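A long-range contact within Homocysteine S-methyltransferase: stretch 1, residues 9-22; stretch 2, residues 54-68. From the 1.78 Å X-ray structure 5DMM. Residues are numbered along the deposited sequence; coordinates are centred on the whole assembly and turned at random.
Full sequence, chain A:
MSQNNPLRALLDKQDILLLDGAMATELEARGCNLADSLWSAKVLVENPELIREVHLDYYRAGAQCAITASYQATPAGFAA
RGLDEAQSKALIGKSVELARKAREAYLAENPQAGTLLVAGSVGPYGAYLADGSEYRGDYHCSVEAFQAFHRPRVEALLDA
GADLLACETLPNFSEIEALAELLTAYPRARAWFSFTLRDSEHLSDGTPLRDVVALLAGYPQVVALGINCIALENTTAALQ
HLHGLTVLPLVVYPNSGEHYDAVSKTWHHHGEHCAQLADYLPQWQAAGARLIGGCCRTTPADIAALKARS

Stretch 1, residues 9-22: ALLDKQDILLLDGA
Stretch 2 54-68: VHLDYYRAGAQCAIT

Stretch 2 runs as a helix through Val54 to Tyr58 and beyond, turns at Gly62, and continues as a strand from Cys65 to Ile67 beside stretch 1, whose helical start leads through a loop to a short strand at Leu17 and Leu18. The register places Leu18 CA 4.9 Å from Ala63 CA and Leu19 CA 4.9 Å from Cys65 CA, so the two chains advance in the same direction. His55 (chi1 m) reaches Asp20 through water 1, which lies 2.8 Å from His55 ND1 and donates to Asp20 OD2 at 2.7 Å. Tyr58 (chi1 -84°, chi2 -66°) points toward stretch 1; its ring face receives Asp20 CB, 4.1 Å from the ring centroid, a CH-pi contact, while Tyr58 OH donates to Ala22 O at 2.7 Å. The helix closes in a Schellman motif, Ala63 N bonding to Tyr58 O at 3.0 Å; Gly62 takes phi/psi 122/-3, where a CB would jam against the preceding carbonyl. Ala63 (-59/138) sets its CB 3.3 Å from Leu19 O, a carbonyl left without a polar partner. Gln64 (-110/-1; chi1 m, chi2 t, chi3 -81°) clamps stretch 1 with backbone and amide: Gln64 N donates to Leu18 O (2.8 Å), Gln64 OE1 accepts from Leu18 N (3.0 Å, nearly linear), and Gln64 NE2 donates to Gln14 OE1 (2.7 Å, 175°), Gln14 having chi1 p and chi2 t. Cys65 (-143/123, chi1 t) adds a weak bond from Cys65 N to Leu18 O, 3.3 Å; its CB packs against Leu19 CD2 at 3.8 Å and Leu17 CD2 at 4.1 Å, an apolar patch. Ala66 (-92/141) turns its CB away. Ile67 (-106/124; chi1 m, chi2 t) donates from Ile67 N to Asp20 OD2 at 2.9 Å and 176°, so this carboxylate oxygen, on a chi1 p side chain, accepts from both backbone and water.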

# COMPACT_ATOMS: atom_id res chain seq x y z
N ALA A 9 -1.79 14.97 -11.58
CA ALA A 9 -0.92 16.13 -11.45
C ALA A 9 0.55 15.73 -11.41
O ALA A 9 1.38 16.31 -12.11
CB ALA A 9 -1.28 16.93 -10.21
N LEU A 10 0.86 14.72 -10.61
CA LEU A 10 2.23 14.23 -10.50
C LEU A 10 2.67 13.52 -11.78
O LEU A 10 3.79 13.71 -12.24
CB LEU A 10 2.38 13.30 -9.30
CG LEU A 10 2.50 13.97 -7.92
CD1 LEU A 10 2.49 12.92 -6.83
CD2 LEU A 10 3.77 14.80 -7.83
N LEU A 11 1.79 12.70 -12.35
CA LEU A 11 2.18 11.90 -13.51
C LEU A 11 2.17 12.71 -14.80
O LEU A 11 2.71 12.27 -15.81
CB LEU A 11 1.27 10.67 -13.65
CG LEU A 11 1.41 9.58 -12.57
CD1 LEU A 11 0.63 8.33 -12.96
CD2 LEU A 11 2.86 9.24 -12.26
N ASP A 12 1.58 13.91 -14.77
CA ASP A 12 1.68 14.82 -15.90
C ASP A 12 3.05 15.51 -15.94
O ASP A 12 3.42 16.09 -16.95
CB ASP A 12 0.58 15.89 -15.85
CG ASP A 12 -0.79 15.35 -16.22
OD1 ASP A 12 -0.89 14.17 -16.61
OD2 ASP A 12 -1.78 16.11 -16.12
N LYS A 13 3.79 15.44 -14.84
CA LYS A 13 5.00 16.24 -14.69
C LYS A 13 6.30 15.44 -14.64
O LYS A 13 7.39 15.98 -14.82
CB LYS A 13 4.89 17.10 -13.42
CG LYS A 13 5.23 18.56 -13.63
CD LYS A 13 4.68 19.40 -12.49
CE LYS A 13 5.24 18.94 -11.16
NZ LYS A 13 4.73 19.79 -10.04
N GLN A 14 6.19 14.14 -14.38
CA GLN A 14 7.36 13.29 -14.25
C GLN A 14 6.97 11.86 -14.55
O GLN A 14 5.82 11.49 -14.36
CB GLN A 14 7.94 13.41 -12.84
CG GLN A 14 6.89 13.13 -11.78
CD GLN A 14 7.14 13.86 -10.47
OE1 GLN A 14 7.82 13.34 -9.58
NE2 GLN A 14 6.59 15.06 -10.34
N ASP A 15 7.92 11.05 -15.02
CA ASP A 15 7.64 9.66 -15.34
C ASP A 15 7.39 8.81 -14.09
O ASP A 15 6.48 7.98 -14.07
CB ASP A 15 8.79 9.04 -16.12
CG ASP A 15 9.08 9.75 -17.44
OD1 ASP A 15 8.18 10.42 -18.00
OD2 ASP A 15 10.23 9.63 -17.91
N ILE A 16 8.22 9.01 -13.07
CA ILE A 16 8.22 8.16 -11.87
C ILE A 16 7.70 8.91 -10.65
O ILE A 16 8.10 10.05 -10.41
CB ILE A 16 9.64 7.62 -11.55
CG1 ILE A 16 10.18 6.77 -12.71
CG2 ILE A 16 9.65 6.81 -10.24
CD1 ILE A 16 9.23 5.71 -13.17
N LEU A 17 6.81 8.26 -9.90
CA LEU A 17 6.35 8.71 -8.59
C LEU A 17 6.94 7.78 -7.53
O LEU A 17 6.70 6.57 -7.58
CB LEU A 17 4.81 8.67 -8.54
CG LEU A 17 3.96 9.42 -7.53
CD1 LEU A 17 2.54 9.49 -8.08
CD2 LEU A 17 3.99 8.75 -6.17
N LEU A 18 7.69 8.30 -6.56
CA LEU A 18 8.30 7.41 -5.58
C LEU A 18 7.37 7.15 -4.41
O LEU A 18 6.74 8.07 -3.88
CB LEU A 18 9.64 7.96 -5.07
CG LEU A 18 10.81 7.97 -6.07
CD1 LEU A 18 12.06 8.47 -5.37
CD2 LEU A 18 11.05 6.57 -6.66
N LEU A 19 7.26 5.89 -4.02
CA LEU A 19 6.52 5.52 -2.81
C LEU A 19 7.47 5.52 -1.63
O LEU A 19 8.62 5.97 -1.75
CB LEU A 19 5.86 4.15 -2.99
CG LEU A 19 4.98 4.03 -4.23
CD1 LEU A 19 4.33 2.65 -4.33
CD2 LEU A 19 3.93 5.12 -4.23
N ASP A 20 7.00 5.05 -0.48
CA ASP A 20 7.88 4.94 0.67
C ASP A 20 8.34 3.50 0.79
O ASP A 20 8.23 2.72 -0.15
CB ASP A 20 7.16 5.40 1.95
CG ASP A 20 5.93 4.58 2.27
OD1 ASP A 20 5.53 3.70 1.47
OD2 ASP A 20 5.35 4.82 3.35
N GLY A 21 8.85 3.15 1.96
CA GLY A 21 9.30 1.79 2.22
C GLY A 21 8.73 1.30 3.54
O GLY A 21 7.79 1.88 4.07
N ALA A 22 9.33 0.24 4.09
CA ALA A 22 8.79 -0.39 5.29
C ALA A 22 8.82 0.54 6.51
O ALA A 22 9.75 1.32 6.73
CB ALA A 22 9.55 -1.68 5.59
N VAL A 54 8.93 8.51 11.09
CA VAL A 54 9.31 7.63 9.98
C VAL A 54 8.72 8.13 8.66
O VAL A 54 9.40 8.10 7.63
CB VAL A 54 8.88 6.18 10.23
CG1 VAL A 54 9.15 5.35 8.97
CG2 VAL A 54 9.62 5.61 11.42
N HIS A 55 7.47 8.59 8.69
CA HIS A 55 6.88 9.16 7.48
C HIS A 55 7.70 10.37 7.01
O HIS A 55 7.99 10.54 5.82
CB HIS A 55 5.42 9.57 7.71
CG HIS A 55 4.46 8.42 7.83
ND1 HIS A 55 4.39 7.40 6.90
CD2 HIS A 55 3.52 8.14 8.77
CE1 HIS A 55 3.44 6.55 7.27
NE2 HIS A 55 2.90 6.98 8.39
N LEU A 56 8.11 11.20 7.96
CA LEU A 56 8.91 12.38 7.63
C LEU A 56 10.26 11.96 7.04
O LEU A 56 10.74 12.54 6.07
CB LEU A 56 9.11 13.26 8.86
CG LEU A 56 10.03 14.46 8.69
CD1 LEU A 56 9.48 15.42 7.63
CD2 LEU A 56 10.25 15.18 10.03
N ASP A 57 10.85 10.92 7.63
CA ASP A 57 12.08 10.32 7.13
C ASP A 57 11.99 9.92 5.65
O ASP A 57 12.90 10.16 4.84
CB ASP A 57 12.40 9.09 7.98
CG ASP A 57 13.87 8.77 8.04
OD1 ASP A 57 14.58 8.97 7.02
OD2 ASP A 57 14.31 8.32 9.12
N TYR A 58 10.88 9.29 5.29
CA TYR A 58 10.70 8.84 3.91
C TYR A 58 10.46 10.02 2.97
O TYR A 58 10.97 10.02 1.84
CB TYR A 58 9.55 7.83 3.81
CG TYR A 58 9.99 6.41 4.12
CD1 TYR A 58 10.89 5.74 3.29
CD2 TYR A 58 9.50 5.73 5.25
CE1 TYR A 58 11.29 4.46 3.54
CE2 TYR A 58 9.91 4.42 5.52
CZ TYR A 58 10.82 3.81 4.66
OH TYR A 58 11.26 2.52 4.86
N TYR A 59 9.69 11.02 3.39
CA TYR A 59 9.52 12.20 2.53
C TYR A 59 10.88 12.88 2.29
O TYR A 59 11.15 13.36 1.20
CB TYR A 59 8.53 13.20 3.13
CG TYR A 59 7.04 12.87 3.01
CD1 TYR A 59 6.46 12.52 1.80
CD2 TYR A 59 6.22 12.97 4.13
CE1 TYR A 59 5.09 12.25 1.70
CE2 TYR A 59 4.85 12.71 4.04
CZ TYR A 59 4.29 12.34 2.83
OH TYR A 59 2.95 12.08 2.73
N ARG A 60 11.73 12.90 3.31
CA ARG A 60 13.08 13.46 3.18
C ARG A 60 13.92 12.66 2.19
O ARG A 60 14.71 13.23 1.44
CB ARG A 60 13.79 13.50 4.53
CG ARG A 60 13.30 14.59 5.46
CD ARG A 60 14.08 14.59 6.77
NE ARG A 60 13.80 15.81 7.52
CZ ARG A 60 13.83 15.89 8.84
NH1 ARG A 60 14.11 14.81 9.56
NH2 ARG A 60 13.57 17.04 9.44
N ALA A 61 13.74 11.34 2.19
CA ALA A 61 14.50 10.46 1.30
C ALA A 61 14.04 10.58 -0.15
O ALA A 61 14.72 10.09 -1.06
CB ALA A 61 14.39 9.03 1.78
N GLY A 62 12.90 11.22 -0.37
CA GLY A 62 12.41 11.43 -1.72
C GLY A 62 11.04 10.86 -2.02
O GLY A 62 10.53 11.04 -3.13
N ALA A 63 10.44 10.16 -1.06
CA ALA A 63 9.10 9.61 -1.25
C ALA A 63 8.11 10.73 -1.54
O ALA A 63 8.16 11.78 -0.92
CB ALA A 63 8.64 8.82 -0.01
N GLN A 64 7.21 10.50 -2.49
CA GLN A 64 6.16 11.47 -2.77
C GLN A 64 4.80 10.95 -2.33
O GLN A 64 3.79 11.65 -2.46
CB GLN A 64 6.16 11.84 -4.26
CG GLN A 64 7.51 12.42 -4.67
CD GLN A 64 7.77 12.29 -6.16
OE1 GLN A 64 8.19 11.23 -6.64
NE2 GLN A 64 7.53 13.37 -6.89
N CYS A 65 4.79 9.73 -1.81
CA CYS A 65 3.58 9.13 -1.25
C CYS A 65 3.91 8.31 -0.01
O CYS A 65 4.73 7.39 -0.08
CB CYS A 65 2.88 8.26 -2.30
SG CYS A 65 1.25 7.63 -1.75
N ALA A 66 3.28 8.64 1.11
CA ALA A 66 3.38 7.82 2.31
C ALA A 66 2.26 6.78 2.36
O ALA A 66 1.12 7.08 2.01
CB ALA A 66 3.33 8.70 3.57
N ILE A 67 2.58 5.57 2.80
CA ILE A 67 1.54 4.56 2.99
C ILE A 67 1.30 4.39 4.49
O ILE A 67 2.24 4.12 5.23
CB ILE A 67 1.93 3.21 2.36
CG1 ILE A 67 2.16 3.41 0.85
CG2 ILE A 67 0.83 2.17 2.61
CD1 ILE A 67 2.67 2.17 0.11
N THR A 68 0.06 4.56 4.92
CA THR A 68 -0.25 4.60 6.36
C THR A 68 -0.04 3.25 7.04
O THR A 68 -0.00 2.20 6.38
CB THR A 68 -1.69 5.06 6.62
OG1 THR A 68 -2.61 4.16 5.98
CG2 THR A 68 -1.90 6.47 6.07
O HOH W 1 6.11 6.94 4.75